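Local coordinates for protein AlyGC (Glaciecola chathamensis, PDB 5GKD) that cleaves alginate as a lyase of polysaccharide lyase family 6, probably by beta-elimination with a bound calcium ion at the active site, at residues N65-G70 with V90-R95; G70-V75 with A101-V106; W125-G130 with A151-T156. All coordinates share one frame; numbering follows the deposited sequence.

Contact 1. Residues N65-G70 with V90-R95. With PO4 (phosphate ion), chain I; PO4 (phosphate ion), chain G.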
ATOM      1  N   ASN A  65       9.050 -19.340  17.183  1.00 17.28           N
ATOM      2  CA  ASN A  65      10.462 -19.175  16.862  1.00 19.95           C
ATOM      3  C   ASN A  65      11.264 -19.982  17.878  1.00 18.51           C
ATOM      4  O   ASN A  65      10.700 -20.663  18.736  1.00 20.05           O
ATOM      5  CB  ASN A  65      10.860 -17.693  16.818  1.00 21.66           C
ATOM      6  CG  ASN A  65      10.726 -16.988  18.171  1.00 21.53           C
ATOM      7  OD1 ASN A  65      10.683 -17.619  19.218  1.00 21.47           O
ATOM      8  ND2 ASN A  65      10.666 -15.664  18.137  1.00 20.16           N
ATOM      9  N   LEU A  66      12.588 -19.918  17.762  1.00 19.88           N
ATOM     10  CA  LEU A  66      13.473 -20.719  18.602  1.00 19.30           C
ATOM     11  C   LEU A  66      14.735 -19.936  18.925  1.00 19.05           C
ATOM     12  O   LEU A  66      15.361 -19.359  18.029  1.00 19.06           O
ATOM     13  CB  LEU A  66      13.835 -22.042  17.922  1.00 18.11           C
ATOM     14  CG  LEU A  66      14.977 -22.880  18.517  1.00 17.80           C
ATOM     15  CD1 LEU A  66      14.659 -23.326  19.928  1.00 16.86           C
ATOM     16  CD2 LEU A  66      15.278 -24.081  17.636  1.00 17.47           C
ATOM     17  N   ARG A  67      15.094 -19.905  20.203  1.00 17.49           N
ATOM     18  CA  ARG A  67      16.344 -19.308  20.651  1.00 15.59           C
ATOM     19  C   ARG A  67      17.096 -20.335  21.476  1.00 17.27           C
ATOM     20  O   ARG A  67      16.502 -20.998  22.330  1.00 19.56           O
ATOM     21  CB  ARG A  67      16.103 -18.031  21.460  1.00 17.00           C
ATOM     22  CG  ARG A  67      15.647 -16.842  20.607  1.00 18.40           C
ATOM     23  CD  ARG A  67      15.326 -15.621  21.443  1.00 19.66           C
ATOM     24  NE  ARG A  67      14.184 -15.852  22.319  1.00 21.05           N
ATOM     25  CZ  ARG A  67      13.915 -15.159  23.422  1.00 24.33           C
ATOM     26  NH1 ARG A  67      14.725 -14.177  23.821  1.00 23.90           N
ATOM     27  NH2 ARG A  67      12.836 -15.459  24.135  1.00 22.93           N
ATOM     28  N   LEU A  68      18.382 -20.504  21.182  1.00 17.93           N
ATOM     29  CA  LEU A  68      19.283 -21.318  21.987  1.00 19.60           C
ATOM     30  C   LEU A  68      20.167 -20.408  22.827  1.00 19.68           C
ATOM     31  O   LEU A  68      20.645 -19.385  22.339  1.00 19.17           O
ATOM     32  CB  LEU A  68      20.172 -22.211  21.117  1.00 18.26           C
ATOM     33  CG  LEU A  68      19.541 -23.393  20.402  1.00 19.57           C
ATOM     34  CD1 LEU A  68      18.799 -22.926  19.151  1.00 18.05           C
ATOM     35  CD2 LEU A  68      20.581 -24.466  20.050  1.00 15.19           C
ATOM     36  N   ALA A  69      20.390 -20.781  24.083  1.00 20.46           N
ATOM     37  CA  ALA A  69      21.242 -19.980  24.961  1.00 21.28           C
ATOM     38  C   ALA A  69      21.949 -20.892  25.951  1.00 17.79           C
ATOM     39  O   ALA A  69      21.311 -21.771  26.533  1.00 21.00           O
ATOM     40  CB  ALA A  69      20.413 -18.915  25.695  1.00 21.51           C
ATOM     41  N   GLY A  70      23.249 -20.692  26.143  1.00 21.15           N
ATOM     42  CA  GLY A  70      24.014 -21.596  26.989  1.00 21.96           C
ATOM     43  C   GLY A  70      25.044 -22.394  26.217  1.00 18.86           C
ATOM     44  O   GLY A  70      25.707 -21.852  25.347  1.00 21.49           O
ATOM     45  N   VAL A  90      13.840 -16.634  12.971  1.00 18.95           N
ATOM     46  CA  VAL A  90      13.139 -17.862  13.340  1.00 17.14           C
ATOM     47  C   VAL A  90      13.960 -18.683  14.320  1.00 19.72           C
ATOM     48  O   VAL A  90      13.460 -19.097  15.371  1.00 19.64           O
ATOM     49  CB  VAL A  90      12.803 -18.683  12.086  1.00 18.29           C
ATOM     50  CG1 VAL A  90      12.003 -19.916  12.476  1.00 16.78           C
ATOM     51  CG2 VAL A  90      12.049 -17.823  11.100  1.00 15.42           C
ATOM     52  N   ILE A  91      15.219 -18.959  13.972  1.00 19.79           N
ATOM     53  CA  ILE A  91      16.152 -19.720  14.797  1.00 16.99           C
ATOM     54  C   ILE A  91      17.374 -18.855  15.075  1.00 19.50           C
ATOM     55  O   ILE A  91      18.074 -18.445  14.144  1.00 18.83           O
ATOM     56  CB  ILE A  91      16.594 -21.017  14.115  1.00 18.01           C
ATOM     57  CG1 ILE A  91      15.404 -21.904  13.773  1.00 18.17           C
ATOM     58  CG2 ILE A  91      17.599 -21.768  15.004  1.00 19.45           C
ATOM     59  CD1 ILE A  91      15.832 -23.159  13.064  1.00 16.87           C
ATOM     60  N   ALA A  92      17.664 -18.618  16.348  1.00 21.44           N
ATOM     61  CA  ALA A  92      18.817 -17.816  16.744  1.00 19.42           C
ATOM     62  C   ALA A  92      19.633 -18.548  17.794  1.00 20.49           C
ATOM     63  O   ALA A  92      19.080 -19.092  18.759  1.00 20.80           O
ATOM     64  CB  ALA A  92      18.392 -16.464  17.300  1.00 18.08           C
ATOM     65  N   PHE A  93      20.954 -18.546  17.612  1.00 18.09           N
ATOM     66  CA  PHE A  93      21.877 -19.148  18.564  1.00 17.65           C
ATOM     67  C   PHE A  93      22.231 -18.165  19.676  1.00 18.63           C
ATOM     68  O   PHE A  93      23.402 -17.969  20.022  1.00 21.91           O
ATOM     69  CB  PHE A  93      23.132 -19.631  17.839  1.00 19.24           C
ATOM     70  CG  PHE A  93      22.943 -20.908  17.069  1.00 18.64           C
ATOM     71  CD1 PHE A  93      22.324 -20.905  15.824  1.00 16.40           C
ATOM     72  CD2 PHE A  93      23.426 -22.106  17.568  1.00 16.81           C
ATOM     73  CE1 PHE A  93      22.166 -22.074  15.119  1.00 14.75           C
ATOM     74  CE2 PHE A  93      23.278 -23.278  16.853  1.00 16.99           C
ATOM     75  CZ  PHE A  93      22.637 -23.259  15.633  1.00 17.61           C
ATOM     76  N   ARG A  94      21.213 -17.519  20.225  1.00 19.35           N
ATOM     77  CA  ARG A  94      21.364 -16.634  21.369  1.00 20.12           C
ATOM     78  C   ARG A  94      19.989 -16.394  21.972  1.00 23.00           C
ATOM     79  O   ARG A  94      18.959 -16.552  21.304  1.00 19.84           O
ATOM     80  CB  ARG A  94      22.002 -15.290  20.984  1.00 20.41           C
ATOM     81  CG  ARG A  94      21.033 -14.373  20.290  1.00 22.07           C
ATOM     82  CD  ARG A  94      21.638 -13.061  19.834  1.00 23.36           C
ATOM     83  NE  ARG A  94      20.609 -12.261  19.197  1.00 23.68           N
ATOM     84  CZ  ARG A  94      20.739 -10.984  18.852  1.00 27.21           C
ATOM     85  NH1 ARG A  94      19.726 -10.365  18.277  1.00 30.04           N
ATOM     86  NH2 ARG A  94      21.873 -10.328  19.066  1.00 27.53           N
ATOM     87  N   ARG A  95      19.989 -16.014  23.251  1.00 18.69           N
ATOM     88  CA  ARG A  95      18.821 -15.381  23.838  1.00 20.57           C
ATOM     89  C   ARG A  95      18.713 -13.924  23.399  1.00 22.25           C
ATOM     90  O   ARG A  95      17.650 -13.476  22.961  1.00 20.19           O
ATOM     91  CB  ARG A  95      18.880 -15.458  25.366  1.00 23.08           C
ATOM     92  CG  ARG A  95      17.731 -14.712  26.043  1.00 23.74           C
ATOM     93  CD  ARG A  95      17.752 -14.902  27.549  1.00 24.41           C
ATOM     94  NE  ARG A  95      16.555 -14.344  28.149  1.00 29.60           N
ATOM     95  CZ  ARG A  95      16.119 -14.624  29.374  1.00 33.67           C
ATOM     96  NH1 ARG A  95      16.789 -15.464  30.148  1.00 29.63           N
ATOM     97  NH2 ARG A  95      15.005 -14.059  29.820  1.00 35.22           N
TER
HETATM   98  P   PO4 I 805      13.222 -12.833  26.854  1.00 50.60           P
HETATM   99  O1  PO4 I 805      12.233 -13.749  26.171  1.00 44.39           O
HETATM  100  O2  PO4 I 805      13.163 -13.043  28.349  1.00 44.99           O
HETATM  101  O3  PO4 I 805      14.634 -13.101  26.383  1.00 35.36           O
HETATM  102  O4  PO4 I 805      12.853 -11.413  26.520  1.00 50.95           O
HETATM  103  P   PO4 G 803      21.258  -8.148  15.801  1.00 45.79           P
HETATM  104  O1  PO4 G 803      22.348  -9.192  15.885  1.00 36.93           O
HETATM  105  O2  PO4 G 803      20.621  -7.888  17.151  1.00 33.96           O
HETATM  106  O3  PO4 G 803      20.224  -8.641  14.818  1.00 40.38           O
HETATM  107  O4  PO4 G 803      21.839  -6.841  15.318  1.00 47.84           O
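Asn-65 meets Val-90 through its CB, which lies 3.3 Å from Val-90 O, while its amide ND2 leads off to weak hydrogen bonds with Thr-85 and Thr-87. The next N-H, that of Leu-66, binds the same oxygen, with Leu-66 N 2.7 Å from Val-90 O, and Leu-66 O accepts from Ala-92 N. Leu-66 CD2 lies 4.2 Å from CG2 of Ile-91, on the inner face lined by Val-75 and Phe-80. Such in-register parallel pairing of successive coils is that of the right-handed parallel beta-helix of the pectate lyase clan, to which the chondroitinase B family belongs. Arg-67 stands on the other face with Ala-92. A bend at chi3 (-65°) swings NE out of the extended path, and NH1 donates near the guanidinium plane to Arg-95 O at 3.1 Å. The same NH1 lies 2.8 Å from O3 of a phosphate ion, probably from the crystallisation liquor, an oxygen that also accepts from Arg-95 NE; NH2 of each arginine takes a further phosphate oxygen, so the anion probably offsets two like charges. Arg-95 NH1 has its own salt bridge to Glu-39. Leu-68 N donates to Ala-92 O, and its CD2 lies 4.3 Å from CE2 of Phe-93, the centre of an inverse gamma turn. One residue on, Ala-69 CB rests 3.8 Å from Arg-95 CB.

Contact 2. Residues G70-V75 with A101-V106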
ATOM      1  N   GLY A  70      23.249 -20.692  26.143  1.00 21.15           N
ATOM      2  CA  GLY A  70      24.014 -21.596  26.989  1.00 21.96           C
ATOM      3  C   GLY A  70      25.044 -22.394  26.217  1.00 18.86           C
ATOM      4  O   GLY A  70      25.707 -21.852  25.347  1.00 21.49           O
ATOM      5  N   GLU A  71      25.185 -23.681  26.488  1.00 23.97           N
ATOM      6  CA  GLU A  71      26.182 -24.457  25.769  1.00 21.60           C
ATOM      7  C   GLU A  71      25.825 -25.932  25.808  1.00 21.91           C
ATOM      8  O   GLU A  71      25.069 -26.388  26.670  1.00 21.87           O
ATOM      9  CB  GLU A  71      27.592 -24.237  26.344  1.00 23.50           C
ATOM     10  CG  GLU A  71      27.670 -24.330  27.850  1.00 30.29           C
ATOM     11  CD  GLU A  71      29.103 -24.277  28.359  1.00 37.94           C
ATOM     12  OE1 GLU A  71      29.984 -23.802  27.619  1.00 39.60           O
ATOM     13  OE2 GLU A  71      29.356 -24.746  29.489  1.00 38.68           O
ATOM     14  N   HIS A  72      26.392 -26.673  24.851  1.00 20.34           N
ATOM     15  CA  HIS A  72      26.193 -28.114  24.725  1.00 20.29           C
ATOM     16  C   HIS A  72      24.711 -28.476  24.611  1.00 23.41           C
ATOM     17  O   HIS A  72      24.212 -29.393  25.260  1.00 22.39           O
ATOM     18  CB  HIS A  72      26.885 -28.847  25.876  1.00 19.49           C
ATOM     19  CG  HIS A  72      28.370 -28.647  25.871  1.00 25.06           C
ATOM     20  ND1 HIS A  72      29.199 -29.249  24.944  1.00 26.69           N
ATOM     21  CD2 HIS A  72      29.168 -27.859  26.631  1.00 25.74           C
ATOM     22  CE1 HIS A  72      30.446 -28.866  25.157  1.00 29.06           C
ATOM     23  NE2 HIS A  72      30.454 -28.017  26.170  1.00 23.62           N
ATOM     24  N   LEU A  73      24.012 -27.759  23.744  1.00 22.86           N
ATOM     25  CA  LEU A  73      22.613 -28.020  23.448  1.00 20.82           C
ATOM     26  C   LEU A  73      22.481 -28.659  22.073  1.00 21.21           C
ATOM     27  O   LEU A  73      23.311 -28.441  21.188  1.00 19.43           O
ATOM     28  CB  LEU A  73      21.794 -26.724  23.484  1.00 17.76           C
ATOM     29  CG  LEU A  73      22.068 -25.846  24.707  1.00 21.99           C
ATOM     30  CD1 LEU A  73      21.348 -24.503  24.587  1.00 21.31           C
ATOM     31  CD2 LEU A  73      21.669 -26.566  26.004  1.00 18.27           C
ATOM     32  N   ILE A  74      21.418 -29.436  21.902  1.00 17.76           N
ATOM     33  CA  ILE A  74      21.037 -29.989  20.611  1.00 19.00           C
ATOM     34  C   ILE A  74      19.538 -29.787  20.420  1.00 18.50           C
ATOM     35  O   ILE A  74      18.755 -30.066  21.329  1.00 19.22           O
ATOM     36  CB  ILE A  74      21.375 -31.481  20.509  1.00 17.91           C
ATOM     37  CG1 ILE A  74      22.854 -31.720  20.823  1.00 20.75           C
ATOM     38  CG2 ILE A  74      21.021 -31.987  19.125  1.00 19.31           C
ATOM     39  CD1 ILE A  74      23.229 -33.183  20.765  1.00 21.09           C
ATOM     40  N   VAL A  75      19.136 -29.302  19.248  1.00 20.60           N
ATOM     41  CA  VAL A  75      17.729 -29.188  18.877  1.00 17.37           C
ATOM     42  C   VAL A  75      17.513 -29.975  17.588  1.00 20.57           C
ATOM     43  O   VAL A  75      18.260 -29.789  16.621  1.00 19.73           O
ATOM     44  CB  VAL A  75      17.307 -27.725  18.681  1.00 15.04           C
ATOM     45  CG1 VAL A  75      15.845 -27.662  18.272  1.00 23.31           C
ATOM     46  CG2 VAL A  75      17.543 -26.912  19.934  1.00 14.80           C
ATOM     47  N   ALA A 101      24.635 -18.758  22.585  1.00 19.20           N
ATOM     48  CA  ALA A 101      24.840 -20.195  22.608  1.00 20.38           C
ATOM     49  C   ALA A 101      26.186 -20.526  21.976  1.00 21.85           C
ATOM     50  O   ALA A 101      26.573 -19.921  20.972  1.00 20.94           O
ATOM     51  CB  ALA A 101      23.729 -20.930  21.859  1.00 16.80           C
ATOM     52  N   SER A 102      26.893 -21.480  22.575  1.00 18.45           N
ATOM     53  CA  SER A 102      28.131 -22.026  22.047  1.00 18.82           C
ATOM     54  C   SER A 102      28.072 -23.548  22.133  1.00 19.54           C
ATOM     55  O   SER A 102      27.285 -24.108  22.890  1.00 22.14           O
ATOM     56  CB  SER A 102      29.359 -21.497  22.820  1.00 19.23           C
ATOM     57  OG  SER A 102      29.699 -20.177  22.424  1.00 25.01           O
ATOM     58  N   HIS A 103      28.915 -24.215  21.352  1.00 19.98           N
ATOM     59  CA  HIS A 103      29.018 -25.683  21.377  1.00 22.80           C
ATOM     60  C   HIS A 103      27.657 -26.351  21.242  1.00 23.77           C
ATOM     61  O   HIS A 103      27.372 -27.345  21.900  1.00 23.99           O
ATOM     62  CB  HIS A 103      29.702 -26.168  22.651  1.00 22.62           C
ATOM     63  CG  HIS A 103      31.096 -25.662  22.801  1.00 25.98           C
ATOM     64  ND1 HIS A 103      31.414 -24.583  23.597  1.00 27.82           N
ATOM     65  CD2 HIS A 103      32.256 -26.085  22.250  1.00 22.54           C
ATOM     66  CE1 HIS A 103      32.709 -24.350  23.515  1.00 27.92           C
ATOM     67  NE2 HIS A 103      33.242 -25.249  22.708  1.00 32.43           N
ATOM     68  N   SER A 104      26.809 -25.801  20.382  1.00 20.78           N
ATOM     69  CA  SER A 104      25.425 -26.232  20.287  1.00 20.25           C
ATOM     70  C   SER A 104      25.091 -26.568  18.843  1.00 20.86           C
ATOM     71  O   SER A 104      25.754 -26.127  17.904  1.00 23.67           O
ATOM     72  CB  SER A 104      24.484 -25.156  20.824  1.00 19.10           C
ATOM     73  OG  SER A 104      24.732 -24.964  22.200  1.00 19.44           O
ATOM     74  N   ARG A 105      24.050 -27.359  18.667  1.00 22.99           N
ATOM     75  CA  ARG A 105      23.786 -27.953  17.367  1.00 19.43           C
ATOM     76  C   ARG A 105      22.298 -27.902  17.058  1.00 18.98           C
ATOM     77  O   ARG A 105      21.470 -28.222  17.914  1.00 20.22           O
ATOM     78  CB  ARG A 105      24.296 -29.389  17.347  1.00 16.67           C
ATOM     79  CG  ARG A 105      24.038 -30.129  16.071  1.00 18.93           C
ATOM     80  CD  ARG A 105      24.576 -31.544  16.162  1.00 19.20           C
ATOM     81  NE  ARG A 105      24.377 -32.282  14.928  1.00 20.74           N
ATOM     82  CZ  ARG A 105      24.556 -33.592  14.810  1.00 22.12           C
ATOM     83  NH1 ARG A 105      24.363 -34.196  13.646  1.00 21.41           N
ATOM     84  NH2 ARG A 105      24.957 -34.289  15.864  1.00 21.20           N
ATOM     85  N   VAL A 106      21.960 -27.472  15.847  1.00 17.56           N
ATOM     86  CA  VAL A 106      20.605 -27.580  15.327  1.00 17.72           C
ATOM     87  C   VAL A 106      20.674 -28.511  14.130  1.00 18.44           C
ATOM     88  O   VAL A 106      21.377 -28.219  13.159  1.00 20.04           O
ATOM     89  CB  VAL A 106      20.026 -26.214  14.923  1.00 18.61           C
ATOM     90  CG1 VAL A 106      18.669 -26.385  14.237  1.00 16.06           C
ATOM     91  CG2 VAL A 106      19.928 -25.294  16.115  1.00 15.91           C
TER
HETATM   92  O   HOH W   1      28.551 -30.531  22.708  1.00 36.17           O
HETATM   93  O   HOH W   2      25.812 -29.682  21.347  1.00 20.60           O
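Ser-104 and Leu-73 meet in the tightly packed part of this contact. Ser-104 OG stands anti to its carbonyl carbon (chi1 -64°), accepts from Leu-73 N at 3.3 Å and donates to Ser-102 O at 2.8 Å, approaching that carbonyl from above its plane. Ser-102 O also takes a weak bond from His-72 N. An alanine in place of Ser-104 would probably leave the N-H of Leu-73 without that acceptor and Ser-102 O without the hydroxyl. On either side the parallel ladder is regular: Ser-102 N donates to Gly-70 O, Arg-105 N lies 2.8 Å from Leu-73 O, and Val-75 N reaches Arg-105 O. Inward, Val-75 CB sits 4.4 Å from Val-106 CG2. Gly-70 adopts backbone angles at which a side chain would jam against the preceding carbonyl.

The solvent side is looser. The rings of His-72 and His-103 are nearly parallel (12°) but displaced, with little overlap; instead His-103 CB lies over one face of the His-72 ring, toward its rim, in a CH-pi contact, 3.9 Å from the centroid. His-132 of the next coil meets the His-103 ring, nearly parallel. Water bridges Leu-73 O and His-103 O, and another water lies 2.7 Å from His-72 ND1. The backbone ladder joins the coils, the buried Ser-104 hydroxyl fills its break at the turn, and neighbouring imidazoles and water finish the outer side.

Contact 3. Residues W125-G130 with A151-T156. With PO4 (phosphate ion), chain G.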
ATOM      1  N   TRP A 125      16.001 -16.405   8.725  1.00 19.88           N
ATOM      2  CA  TRP A 125      15.479 -17.649   9.267  1.00 16.58           C
ATOM      3  C   TRP A 125      16.428 -18.291  10.267  1.00 19.45           C
ATOM      4  O   TRP A 125      15.965 -18.864  11.260  1.00 19.79           O
ATOM      5  CB  TRP A 125      15.142 -18.622   8.141  1.00 15.79           C
ATOM      6  CG  TRP A 125      13.818 -18.315   7.505  1.00 17.38           C
ATOM      7  CD1 TRP A 125      12.990 -17.249   7.788  1.00 19.18           C
ATOM      8  CD2 TRP A 125      13.146 -19.087   6.510  1.00 15.27           C
ATOM      9  NE1 TRP A 125      11.869 -17.303   6.998  1.00 15.86           N
ATOM     10  CE2 TRP A 125      11.934 -18.430   6.219  1.00 18.18           C
ATOM     11  CE3 TRP A 125      13.455 -20.264   5.823  1.00 15.87           C
ATOM     12  CZ2 TRP A 125      11.040 -18.919   5.282  1.00 16.66           C
ATOM     13  CZ3 TRP A 125      12.569 -20.732   4.888  1.00 15.45           C
ATOM     14  CH2 TRP A 125      11.383 -20.070   4.626  1.00 18.24           C
ATOM     15  N   VAL A 126      17.741 -18.213  10.034  1.00 18.82           N
ATOM     16  CA  VAL A 126      18.736 -18.753  10.953  1.00 16.76           C
ATOM     17  C   VAL A 126      19.830 -17.716  11.169  1.00 18.94           C
ATOM     18  O   VAL A 126      20.414 -17.223  10.202  1.00 22.07           O
ATOM     19  CB  VAL A 126      19.341 -20.067  10.417  1.00 19.48           C
ATOM     20  CG1 VAL A 126      20.277 -20.676  11.430  1.00 15.06           C
ATOM     21  CG2 VAL A 126      18.234 -21.056  10.016  1.00 15.87           C
ATOM     22  N   MET A 127      20.132 -17.412  12.434  1.00 20.19           N
ATOM     23  CA  MET A 127      21.219 -16.511  12.804  1.00 18.54           C
ATOM     24  C   MET A 127      22.112 -17.203  13.812  1.00 20.07           C
ATOM     25  O   MET A 127      21.640 -17.602  14.881  1.00 16.73           O
ATOM     26  CB  MET A 127      20.702 -15.197  13.396  1.00 20.39           C
ATOM     27  CG  MET A 127      19.886 -14.391  12.422  1.00 23.80           C
ATOM     28  SD  MET A 127      20.820 -13.664  11.073  1.00 41.46           S
ATOM     29  CE  MET A 127      21.570 -12.327  11.873  1.00 27.19           C
ATOM     30  N   VAL A 128      23.405 -17.319  13.490  1.00 19.91           N
ATOM     31  CA  VAL A 128      24.369 -18.007  14.346  1.00 17.74           C
ATOM     32  C   VAL A 128      25.189 -16.971  15.101  1.00 17.67           C
ATOM     33  O   VAL A 128      25.711 -16.025  14.500  1.00 18.52           O
ATOM     34  CB  VAL A 128      25.282 -18.938  13.529  1.00 16.82           C
ATOM     35  CG1 VAL A 128      25.967 -19.948  14.455  1.00 14.70           C
ATOM     36  CG2 VAL A 128      24.489 -19.676  12.488  1.00 18.27           C
ATOM     37  N   TYR A 129      25.306 -17.144  16.413  1.00 17.45           N
ATOM     38  CA  TYR A 129      26.197 -16.342  17.251  1.00 19.69           C
ATOM     39  C   TYR A 129      27.116 -17.281  18.028  1.00 18.77           C
ATOM     40  O   TYR A 129      27.027 -18.501  17.909  1.00 19.42           O
ATOM     41  CB  TYR A 129      25.422 -15.446  18.225  1.00 17.98           C
ATOM     42  CG  TYR A 129      24.403 -14.522  17.582  1.00 21.77           C
ATOM     43  CD1 TYR A 129      23.172 -14.998  17.148  1.00 18.66           C
ATOM     44  CD2 TYR A 129      24.682 -13.183  17.408  1.00 19.94           C
ATOM     45  CE1 TYR A 129      22.254 -14.151  16.559  1.00 23.57           C
ATOM     46  CE2 TYR A 129      23.774 -12.339  16.824  1.00 24.07           C
ATOM     47  CZ  TYR A 129      22.567 -12.819  16.402  1.00 26.78           C
ATOM     48  OH  TYR A 129      21.670 -11.958  15.821  1.00 33.88           O
ATOM     49  N   GLY A 130      27.997 -16.709  18.850  1.00 18.28           N
ATOM     50  CA  GLY A 130      28.803 -17.556  19.704  1.00 17.13           C
ATOM     51  C   GLY A 130      29.893 -18.278  18.925  1.00 19.65           C
ATOM     52  O   GLY A 130      30.372 -17.804  17.891  1.00 19.32           O
ATOM     53  N   ALA A 151      22.484 -16.519   8.308  1.00 17.93           N
ATOM     54  CA  ALA A 151      23.667 -15.695   8.463  1.00 17.72           C
ATOM     55  C   ALA A 151      24.441 -16.110   9.711  1.00 18.86           C
ATOM     56  O   ALA A 151      23.883 -16.662  10.659  1.00 22.37           O
ATOM     57  CB  ALA A 151      23.294 -14.209   8.525  1.00 18.13           C
ATOM     58  N   VAL A 152      25.743 -15.859   9.682  1.00 18.57           N
ATOM     59  CA  VAL A 152      26.624 -15.933  10.846  1.00 16.19           C
ATOM     60  C   VAL A 152      26.934 -14.502  11.250  1.00 17.91           C
ATOM     61  O   VAL A 152      27.458 -13.736  10.437  1.00 18.24           O
ATOM     62  CB  VAL A 152      27.925 -16.686  10.520  1.00 18.71           C
ATOM     63  CG1 VAL A 152      28.945 -16.478  11.620  1.00 17.39           C
ATOM     64  CG2 VAL A 152      27.662 -18.153  10.289  1.00 18.52           C
ATOM     65  N   ARG A 153      26.594 -14.130  12.475  1.00 20.42           N
ATOM     66  CA  ARG A 153      26.848 -12.787  12.977  1.00 19.25           C
ATOM     67  C   ARG A 153      28.199 -12.723  13.665  1.00 19.69           C
ATOM     68  O   ARG A 153      28.631 -13.673  14.308  1.00 17.36           O
ATOM     69  CB  ARG A 153      25.789 -12.342  13.990  1.00 21.47           C
ATOM     70  CG  ARG A 153      24.453 -12.005  13.433  1.00 28.64           C
ATOM     71  CD  ARG A 153      24.470 -10.700  12.665  1.00 28.98           C
ATOM     72  NE  ARG A 153      23.967  -9.543  13.400  1.00 27.49           N
ATOM     73  CZ  ARG A 153      24.351  -8.302  13.117  1.00 36.75           C
ATOM     74  NH1 ARG A 153      25.256  -8.097  12.166  1.00 34.86           N
ATOM     75  NH2 ARG A 153      23.868  -7.265  13.782  1.00 37.72           N
ATOM     76  N   LEU A 154      28.817 -11.549  13.608  1.00 22.07           N
ATOM     77  CA  LEU A 154      30.161 -11.359  14.135  1.00 21.22           C
ATOM     78  C   LEU A 154      30.238 -10.119  15.012  1.00 20.50           C
ATOM     79  O   LEU A 154      31.286  -9.478  15.107  1.00 23.04           O
ATOM     80  CB  LEU A 154      31.159 -11.254  12.991  1.00 16.67           C
ATOM     81  CG  LEU A 154      31.176 -12.499  12.115  1.00 18.44           C
ATOM     82  CD1 LEU A 154      32.008 -12.209  10.887  1.00 14.87           C
ATOM     83  CD2 LEU A 154      31.727 -13.665  12.901  1.00 17.54           C
ATOM     84  N   THR A 155      29.131  -9.762  15.650  1.00 22.95           N
ATOM     85  CA  THR A 155      29.022  -8.407  16.162  1.00 26.10           C
ATOM     86  C   THR A 155      29.894  -8.173  17.381  1.00 24.68           C
ATOM     87  O   THR A 155      30.256  -7.027  17.644  1.00 31.07           O
ATOM     88  CB  THR A 155      27.554  -8.071  16.426  1.00 28.01           C
ATOM     89  OG1 THR A 155      26.938  -9.118  17.157  1.00 31.18           O
ATOM     90  CG2 THR A 155      26.838  -7.951  15.115  1.00 25.42           C
ATOM     91  N   THR A 156      30.276  -9.219  18.105  1.00 27.15           N
ATOM     92  CA  THR A 156      31.274  -9.096  19.155  1.00 26.74           C
ATOM     93  C   THR A 156      32.323 -10.179  18.971  1.00 25.66           C
ATOM     94  O   THR A 156      32.118 -11.173  18.268  1.00 21.80           O
ATOM     95  CB  THR A 156      30.677  -9.191  20.590  1.00 27.25           C
ATOM     96  OG1 THR A 156      30.361 -10.549  20.909  1.00 32.90           O
ATOM     97  CG2 THR A 156      29.401  -8.373  20.700  1.00 31.94           C
TER
HETATM   98  P   PO4 G 803      21.258  -8.148  15.801  1.00 45.79           P
HETATM   99  O1  PO4 G 803      22.348  -9.192  15.885  1.00 36.93           O
HETATM  100  O2  PO4 G 803      20.621  -7.888  17.151  1.00 33.96           O
HETATM  101  O3  PO4 G 803      20.224  -8.641  14.818  1.00 40.38           O
HETATM  102  O4  PO4 G 803      21.839  -6.841  15.318  1.00 47.84           O
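Tyr-129 and Arg-153 together grip O1 of a bound phosphate: Tyr-129 OH donates to it at 2.8 Å, at the edge of the phenol ring, and Arg-153 NE reaches the same O1 at 3.0 Å. Arg-153 NH2 adds a second prong, 2.6 Å from phosphate O4, so the ion sits at the edge of the guanidinium, near its plane. Arg-94 in the neighbouring coil holds another oxygen of the same ion.

The two side chains run side by side and point the same way, with ring and guanidinium planes 73° apart; CB and CG of Arg-153 lie beside CE2 of Tyr-129, Arg-153 CG being 3.5 Å from Tyr-129 CE2. Met-127 also packs on the arginine stem. A turn at chi3 (-77°) carries its CE there, 3.3 Å from Arg-153 CG, a tight fit, while SD lies 3.6 Å from Ala-151 CB. Within the same segment as the arginine, Thr-155 CG2 covers the centre of one guanidinium face.

Beneath this cluster runs a short parallel ladder of the beta-helix: Ala-151 N binds Val-126 O, Val-128 N binds Ala-151 O, and Arg-153 N binds Val-128 O. On the opposite face Val-128 CB meets Val-152 CG2 at 4.1 Å. The side chain of Ala-151 is about 12 Å from the bound calcium, and strand 150-152 belongs to the same series as strand 214-219, which carries calcium ligand Glu-214. The phosphate probably comes from the crystallisation liquor, but an anion held by a tyrosine and arginines is consistent with a surface that could receive the carboxylates of alginate.

In the fold
All three contacts tie neighbouring coils of one beta-helix. Contacts 1 and 3 lie in the same series of parallel strands: 89-92 pairs with 65-69 and then with 124-128, which passes on to 150-152, and probable backbone hydrogen bonds from Ile-91 to Trp-125 and Met-127 join them. Both are largely buried, yet each ends in arginines at the outer face, and they share one phosphate. Contact 2 crosses contact 1 along the chain, shares Gly-70 with it, and turns the corner to another face; Phe-93 packs on Val-106 between them. It is only partly buried, and histidines, serine and water replace the anion-binding arginines.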